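Local atomic coordinates of OBCA, Oxalate Biosynthetic Component A (Burkholderia glumae, PDB entry 4NNB), a protein that belongs to the TIM-barrel enzymes, carries an additional N-terminal domain beside the barrel, and holds a magnesium ion and an oxaloacetate ion in its pocket. Residues 49-54 with 244-248; 142-148 with 482-486; 371-375 with 441-445. One frame throughout, in Å; residues are numbered along the deposited sequence.

Interaction 1 of 3, residues 49-54 with 244-248; sequences LKTDGW and VTVGS
Asp52 reaches across to Val246 and Gly247 and takes the largest share of the contact. Its CG lies anti to the backbone N (chi1 -157°), which carries the carboxylate over to the end of strand 242-246. There OD2 accepts a nearly straight hydrogen bond from Gly247 N (3.1 Å, 165° at the hydrogen), with the donor well above the carboxylate plane. Asp52 OD2 also lies 2.8 Å from Gly247 O; both are acceptors, and the ammonium of Lys18 joins them by a salt bridge to OD2 and a hydrogen bond to the carbonyl. The other oxygen, Asp52 OD1, rests 3.5 Å from Val246 CG1 and takes a bond from a water at 3.0 Å. That water in turn accepts from Trp54 NE1 and donates weakly to Thr245 O, linking the indole to the strand. Val244 meets the indole obliquely from the opposite direction, its CG1 3.9 Å from Trp54 CZ2. Leu49 completes the apolar part: its CD2 sits over one face of the Trp54 ring, toward the rim, and 4.2 Å from Val244 CG1. Strand 242-246 pairs with strand 234-238 in an antiparallel hairpin, and the other partner is the C-terminal end of helix 41-51, closed by a Schellman motif with Gly53 as its C-prime residue.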
# COMPACT_ATOMS: atom_id res chain seq x y z
N LEU A 49 9.73 -20.04 -6.68
CA LEU A 49 10.28 -19.12 -5.69
C LEU A 49 10.47 -17.76 -6.35
O LEU A 49 10.14 -16.72 -5.78
CB LEU A 49 11.61 -19.63 -5.13
CG LEU A 49 11.55 -20.85 -4.21
CD1 LEU A 49 12.95 -21.37 -3.90
CD2 LEU A 49 10.81 -20.53 -2.93
N LYS A 50 11.00 -17.78 -7.57
CA LYS A 50 11.24 -16.56 -8.34
C LYS A 50 9.93 -15.85 -8.68
O LYS A 50 9.86 -14.62 -8.68
CB LYS A 50 12.02 -16.88 -9.61
CG LYS A 50 12.21 -15.69 -10.54
CD LYS A 50 13.21 -16.00 -11.65
CE LYS A 50 13.50 -14.76 -12.47
NZ LYS A 50 13.57 -13.56 -11.60
N THR A 51 8.89 -16.63 -8.98
CA THR A 51 7.57 -16.07 -9.23
C THR A 51 7.10 -15.31 -8.00
O THR A 51 6.53 -14.23 -8.09
CB THR A 51 6.55 -17.17 -9.57
OG1 THR A 51 7.00 -17.92 -10.71
CG2 THR A 51 5.19 -16.57 -9.88
N ASP A 52 7.37 -15.89 -6.83
CA ASP A 52 6.89 -15.36 -5.56
C ASP A 52 7.78 -14.25 -5.01
O ASP A 52 7.58 -13.79 -3.88
CB ASP A 52 6.77 -16.49 -4.54
CG ASP A 52 5.79 -16.18 -3.45
OD1 ASP A 52 6.16 -16.35 -2.27
OD2 ASP A 52 4.65 -15.80 -3.77
N GLY A 53 8.78 -13.82 -5.78
CA GLY A 53 9.59 -12.68 -5.40
C GLY A 53 10.97 -12.97 -4.83
O GLY A 53 11.74 -12.04 -4.57
N TRP A 54 11.30 -14.25 -4.63
CA TRP A 54 12.63 -14.63 -4.17
C TRP A 54 13.63 -14.22 -5.23
O TRP A 54 13.31 -14.22 -6.42
CB TRP A 54 12.72 -16.14 -3.92
CG TRP A 54 11.96 -16.58 -2.71
CD1 TRP A 54 10.61 -16.64 -2.57
CD2 TRP A 54 12.51 -17.03 -1.46
NE1 TRP A 54 10.28 -17.09 -1.31
CE2 TRP A 54 11.43 -17.35 -0.62
CE3 TRP A 54 13.81 -17.21 -0.99
CZ2 TRP A 54 11.61 -17.82 0.69
CZ3 TRP A 54 13.99 -17.68 0.29
CH2 TRP A 54 12.90 -17.98 1.12
N VAL A 244 8.32 -23.39 3.13
CA VAL A 244 8.09 -22.05 2.66
C VAL A 244 6.73 -22.04 1.93
O VAL A 244 6.41 -22.99 1.21
CB VAL A 244 9.26 -21.58 1.76
CG1 VAL A 244 8.83 -20.50 0.81
CG2 VAL A 244 10.43 -21.09 2.64
N THR A 245 5.93 -21.00 2.15
CA THR A 245 4.60 -20.90 1.54
C THR A 245 4.60 -19.83 0.44
O THR A 245 4.98 -18.69 0.70
CB THR A 245 3.55 -20.51 2.59
OG1 THR A 245 3.64 -21.40 3.70
CG2 THR A 245 2.13 -20.55 2.01
N VAL A 246 4.20 -20.20 -0.77
CA VAL A 246 4.13 -19.25 -1.87
C VAL A 246 2.68 -19.01 -2.34
O VAL A 246 1.78 -19.79 -2.02
CB VAL A 246 4.98 -19.69 -3.05
CG1 VAL A 246 6.42 -19.82 -2.62
CG2 VAL A 246 4.49 -21.01 -3.59
N GLY A 247 2.48 -17.94 -3.09
CA GLY A 247 1.15 -17.52 -3.53
C GLY A 247 1.18 -16.13 -4.15
O GLY A 247 1.93 -15.26 -3.70
N SER A 248 0.35 -15.90 -5.17
CA SER A 248 0.35 -14.62 -5.87
C SER A 248 -0.22 -13.46 -5.03
O SER A 248 0.17 -12.31 -5.21
CB SER A 248 -0.47 -14.72 -7.16
OG SER A 248 -1.86 -14.86 -6.87
O HOH W 1 7.77 -16.85 0.16

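Interaction 2 of 3, residues 142-148 with 482-486; sequences VSEQGDL and DARVP
Val142 faces Asp482, Arg484 and Val485 at once. Its CG1 lies 3.6 Å from Asp482 OD2, and its CG2 packs 4.1 Å from Val485 CB, the two valines crossing at about a right angle. Ser143 contributes its carbonyl O, which lies over one face of the Arg484 guanidinium toward the rim, while its hydroxyl accepts from Gln145 N in an ST turn and from Asp147 N as well. The Glu144 chain turns back at chi2 (46°), bringing OE1 into the guanidinium plane of Arg484, where NH1 donates to it at 3.0 Å; relative to the carboxylate, the donor lies above the plane. The same guanidinium grips Asp482 side-on: Arg484 NE bonds OD1 through the syn lone pair, and NH2 bonds OD2 at 2.8 Å. Arg484 is thus fixed between two acids, and Asp482 OD2 has a further salt bridge to Arg490. Two type I turns, Ser143 to Gly146 and Asp482 to Val485, are set against each other here; the second is also an Asx turn, with Arg484 N donating to Asp482 OD1. Gly146, having no side chain, lets the backbones come close, its CA making a CA-H...O contact of 3.4 Å with Arg484 O, an oxygen also bonded by Lys117. The buried Gly146 O has no polar partner in the model; Val485 CG2 and Pro486 CD approach it. At Leu148, CD2 meets Val485 CG2 at 3.9 Å, and both side chains lean on Val132 of helix 125-137.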
# COMPACT_ATOMS: atom_id res chain seq x y z
N VAL A 142 10.85 -1.32 16.66
CA VAL A 142 11.66 -0.27 17.27
C VAL A 142 11.21 -0.06 18.72
O VAL A 142 10.02 0.12 18.98
CB VAL A 142 11.51 1.05 16.50
CG1 VAL A 142 12.20 2.19 17.24
CG2 VAL A 142 12.05 0.92 15.07
N SER A 143 12.15 -0.07 19.66
CA SER A 143 11.80 0.18 21.07
C SER A 143 11.76 1.68 21.38
O SER A 143 12.14 2.50 20.54
CB SER A 143 12.79 -0.50 22.00
OG SER A 143 14.03 0.20 22.01
N GLU A 144 11.33 2.05 22.58
CA GLU A 144 11.30 3.47 22.95
C GLU A 144 12.70 4.10 22.98
O GLU A 144 12.86 5.30 22.82
CB GLU A 144 10.59 3.71 24.29
CG GLU A 144 10.44 5.20 24.66
CD GLU A 144 9.93 6.06 23.49
OE1 GLU A 144 8.94 5.66 22.82
OE2 GLU A 144 10.53 7.14 23.25
N GLN A 145 13.73 3.27 23.16
CA GLN A 145 15.09 3.78 23.17
C GLN A 145 15.66 3.82 21.76
O GLN A 145 16.79 4.28 21.55
CB GLN A 145 15.99 2.93 24.09
CG GLN A 145 15.62 3.01 25.58
CD GLN A 145 14.33 2.27 25.91
OE1 GLN A 145 14.01 1.24 25.31
NE2 GLN A 145 13.58 2.81 26.88
N GLY A 146 14.88 3.36 20.78
CA GLY A 146 15.31 3.40 19.40
C GLY A 146 16.17 2.22 18.99
O GLY A 146 16.85 2.29 17.96
N ASP A 147 16.17 1.16 19.80
CA ASP A 147 16.85 -0.08 19.43
C ASP A 147 15.90 -0.92 18.58
O ASP A 147 14.69 -0.81 18.71
CB ASP A 147 17.20 -0.91 20.68
CG ASP A 147 18.06 -0.15 21.68
OD1 ASP A 147 17.84 -0.35 22.89
OD2 ASP A 147 18.94 0.63 21.27
N LEU A 148 16.45 -1.78 17.72
CA LEU A 148 15.63 -2.78 17.04
C LEU A 148 15.59 -4.06 17.87
O LEU A 148 16.63 -4.53 18.35
CB LEU A 148 16.16 -3.11 15.66
CG LEU A 148 16.33 -1.97 14.66
CD1 LEU A 148 16.77 -2.53 13.31
CD2 LEU A 148 15.04 -1.16 14.54
N ASP A 482 9.81 7.64 12.13
CA ASP A 482 10.02 7.32 13.53
C ASP A 482 11.34 7.94 13.95
O ASP A 482 12.40 7.37 13.68
CB ASP A 482 10.05 5.80 13.75
CG ASP A 482 10.07 5.41 15.22
OD1 ASP A 482 10.42 6.25 16.08
OD2 ASP A 482 9.73 4.24 15.53
N ALA A 483 11.28 9.11 14.59
CA ALA A 483 12.48 9.86 14.96
C ALA A 483 13.39 9.13 15.95
O ALA A 483 14.57 9.47 16.09
CB ALA A 483 12.09 11.24 15.50
N ARG A 484 12.85 8.12 16.64
CA ARG A 484 13.62 7.37 17.63
C ARG A 484 14.74 6.55 17.01
O ARG A 484 15.78 6.30 17.64
CB ARG A 484 12.70 6.45 18.42
CG ARG A 484 11.56 7.16 19.13
CD ARG A 484 10.58 6.17 19.75
NE ARG A 484 10.00 5.27 18.75
CZ ARG A 484 9.10 4.33 19.01
NH1 ARG A 484 8.64 4.17 20.25
NH2 ARG A 484 8.64 3.55 18.05
N VAL A 485 14.54 6.10 15.77
CA VAL A 485 15.46 5.14 15.16
C VAL A 485 16.38 5.84 14.17
O VAL A 485 15.95 6.75 13.44
CB VAL A 485 14.70 3.95 14.51
CG1 VAL A 485 14.05 4.35 13.18
CG2 VAL A 485 15.61 2.74 14.32
N PRO A 486 17.68 5.48 14.17
CA PRO A 486 18.57 6.07 13.17
C PRO A 486 18.05 5.81 11.76
O PRO A 486 17.50 4.72 11.50
CB PRO A 486 19.90 5.34 13.40
CG PRO A 486 19.88 5.03 14.87
CD PRO A 486 18.42 4.72 15.19

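Interaction 3 of 3, residues 371-375 with 441-445; sequences KPVLF and FPVSK
Phe441 presents one ring face to Phe375, whose CZ stands over it 3.4 Å from Phe441 CD2. The two planes are inclined at 53°, an oblique pairing. Val373 CG1 lies above the same face of Phe441, out toward the rim, while Val373 CG2 touches Phe441 CD1 obliquely at 3.7 Å. The Phe375 ring has Ser444 CB and Lys445 O at its edge, near its plane. Beside these rings the backbones pair as parallel strands, Val373 opposite Ser444 and Leu374 opposite Lys445. Three hydrogen bonds alternate along the seam: Val373 N to Val443 O, Lys445 N to Val373 O at 2.9 Å, and Phe375 N to Lys445 O at 2.9 Å, the last nearly in line with the carbonyl. On the side of the sheet bearing Leu374, the Lys445 chain bends at chi2 (-62°), with its CG 3.8 Å from Pro372 CB; Pro372 follows a cis peptide bond. At the solvent-facing end, Lys371 crosses Val443 at about a right angle, CB to CG1 3.9 Å, and a water accepting from Lys371 NZ donates to Val443 O. The Ser444 hydroxyl turns back to bond Phe441 O. This is the start of two adjacent parallel strands of the TIM barrel, 373-378 and 444-449. Leu366 of helix 363-368 packs on Val373 and Phe441, Phe523 of helix 516-523 packs on Pro372, Leu374 and Lys445, and strand 344-349 continues the sheet beyond strand 373-378, meeting Phe375 through Val347 and Val349.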
# COMPACT_ATOMS: atom_id res chain seq x y z
N LYS A 371 -25.00 14.11 -4.01
CA LYS A 371 -24.08 15.15 -3.58
C LYS A 371 -23.80 15.00 -2.10
O LYS A 371 -24.64 14.51 -1.36
CB LYS A 371 -24.65 16.54 -3.86
CG LYS A 371 -24.90 16.86 -5.34
CD LYS A 371 -25.52 18.27 -5.48
CE LYS A 371 -25.58 18.73 -6.95
NZ LYS A 371 -24.69 19.92 -7.27
N PRO A 372 -22.59 15.39 -1.65
CA PRO A 372 -21.45 15.86 -2.44
C PRO A 372 -20.85 14.74 -3.30
O PRO A 372 -20.86 13.57 -2.91
CB PRO A 372 -20.43 16.27 -1.37
CG PRO A 372 -20.81 15.48 -0.16
CD PRO A 372 -22.31 15.42 -0.21
N VAL A 373 -20.37 15.12 -4.48
CA VAL A 373 -19.65 14.19 -5.35
C VAL A 373 -18.25 14.01 -4.76
O VAL A 373 -17.62 14.98 -4.33
CB VAL A 373 -19.58 14.73 -6.78
CG1 VAL A 373 -18.89 13.71 -7.70
CG2 VAL A 373 -21.01 15.05 -7.29
N LEU A 374 -17.78 12.77 -4.71
CA LEU A 374 -16.54 12.45 -4.01
C LEU A 374 -15.40 12.17 -4.97
O LEU A 374 -15.57 11.43 -5.94
CB LEU A 374 -16.75 11.21 -3.13
CG LEU A 374 -17.94 11.20 -2.17
CD1 LEU A 374 -17.95 9.88 -1.37
CD2 LEU A 374 -17.88 12.39 -1.25
N PHE A 375 -14.22 12.74 -4.69
CA PHE A 375 -13.04 12.55 -5.53
C PHE A 375 -11.83 12.16 -4.67
O PHE A 375 -11.69 12.63 -3.54
CB PHE A 375 -12.71 13.83 -6.31
CG PHE A 375 -13.80 14.27 -7.25
CD1 PHE A 375 -13.80 13.87 -8.58
CD2 PHE A 375 -14.84 15.07 -6.79
CE1 PHE A 375 -14.83 14.26 -9.45
CE2 PHE A 375 -15.86 15.49 -7.66
CZ PHE A 375 -15.85 15.08 -8.98
N PHE A 441 -18.27 20.83 -9.93
CA PHE A 441 -19.04 20.23 -8.85
C PHE A 441 -18.92 21.09 -7.60
O PHE A 441 -18.10 20.81 -6.73
CB PHE A 441 -18.54 18.82 -8.54
CG PHE A 441 -18.58 17.88 -9.73
CD1 PHE A 441 -19.74 17.19 -10.04
CD2 PHE A 441 -17.46 17.71 -10.52
CE1 PHE A 441 -19.79 16.32 -11.14
CE2 PHE A 441 -17.50 16.85 -11.63
CZ PHE A 441 -18.66 16.15 -11.93
N PRO A 442 -19.76 22.13 -7.49
CA PRO A 442 -19.77 23.05 -6.33
C PRO A 442 -20.00 22.31 -5.01
O PRO A 442 -19.48 22.75 -3.98
CB PRO A 442 -20.96 23.97 -6.61
CG PRO A 442 -21.22 23.86 -8.08
CD PRO A 442 -20.77 22.49 -8.50
N VAL A 443 -20.78 21.24 -5.02
CA VAL A 443 -20.97 20.44 -3.82
C VAL A 443 -20.14 19.17 -4.00
O VAL A 443 -20.59 18.20 -4.62
CB VAL A 443 -22.45 20.08 -3.59
CG1 VAL A 443 -22.63 19.46 -2.21
CG2 VAL A 443 -23.32 21.33 -3.71
N SER A 444 -18.92 19.20 -3.48
CA SER A 444 -17.98 18.11 -3.68
C SER A 444 -17.03 17.98 -2.51
O SER A 444 -16.87 18.92 -1.73
CB SER A 444 -17.16 18.35 -4.94
OG SER A 444 -16.36 19.51 -4.81
N LYS A 445 -16.40 16.81 -2.41
CA LYS A 445 -15.38 16.56 -1.39
C LYS A 445 -14.19 15.91 -2.07
O LYS A 445 -14.34 14.87 -2.72
CB LYS A 445 -15.93 15.66 -0.28
CG LYS A 445 -17.11 16.26 0.49
CD LYS A 445 -16.71 17.53 1.22
CE LYS A 445 -17.90 18.18 1.92
NZ LYS A 445 -17.53 19.53 2.46
O HOH W 2 -21.81 19.20 -7.06

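The three contacts are separate, none touching another. Interactions 1 and 2 are 31 Å apart between centres, about 20 Å between nearest atoms, and their segments alternate along the chain; each joins a segment of the N-terminal domain to one from far later in the sequence. Interaction 3 lies within the barrel sheet, 43 Å from interaction 1 and 42 Å from interaction 2 between centres, on the opposite side of the chain's centre from interaction 1 and nested in the loop that interaction 2 closes. The side chain of Leu374 in interaction 3 is about 12 Å from the oxaloacetate ion and about 14 Å from the magnesium ion, which is held by His224, His226 and Glu475.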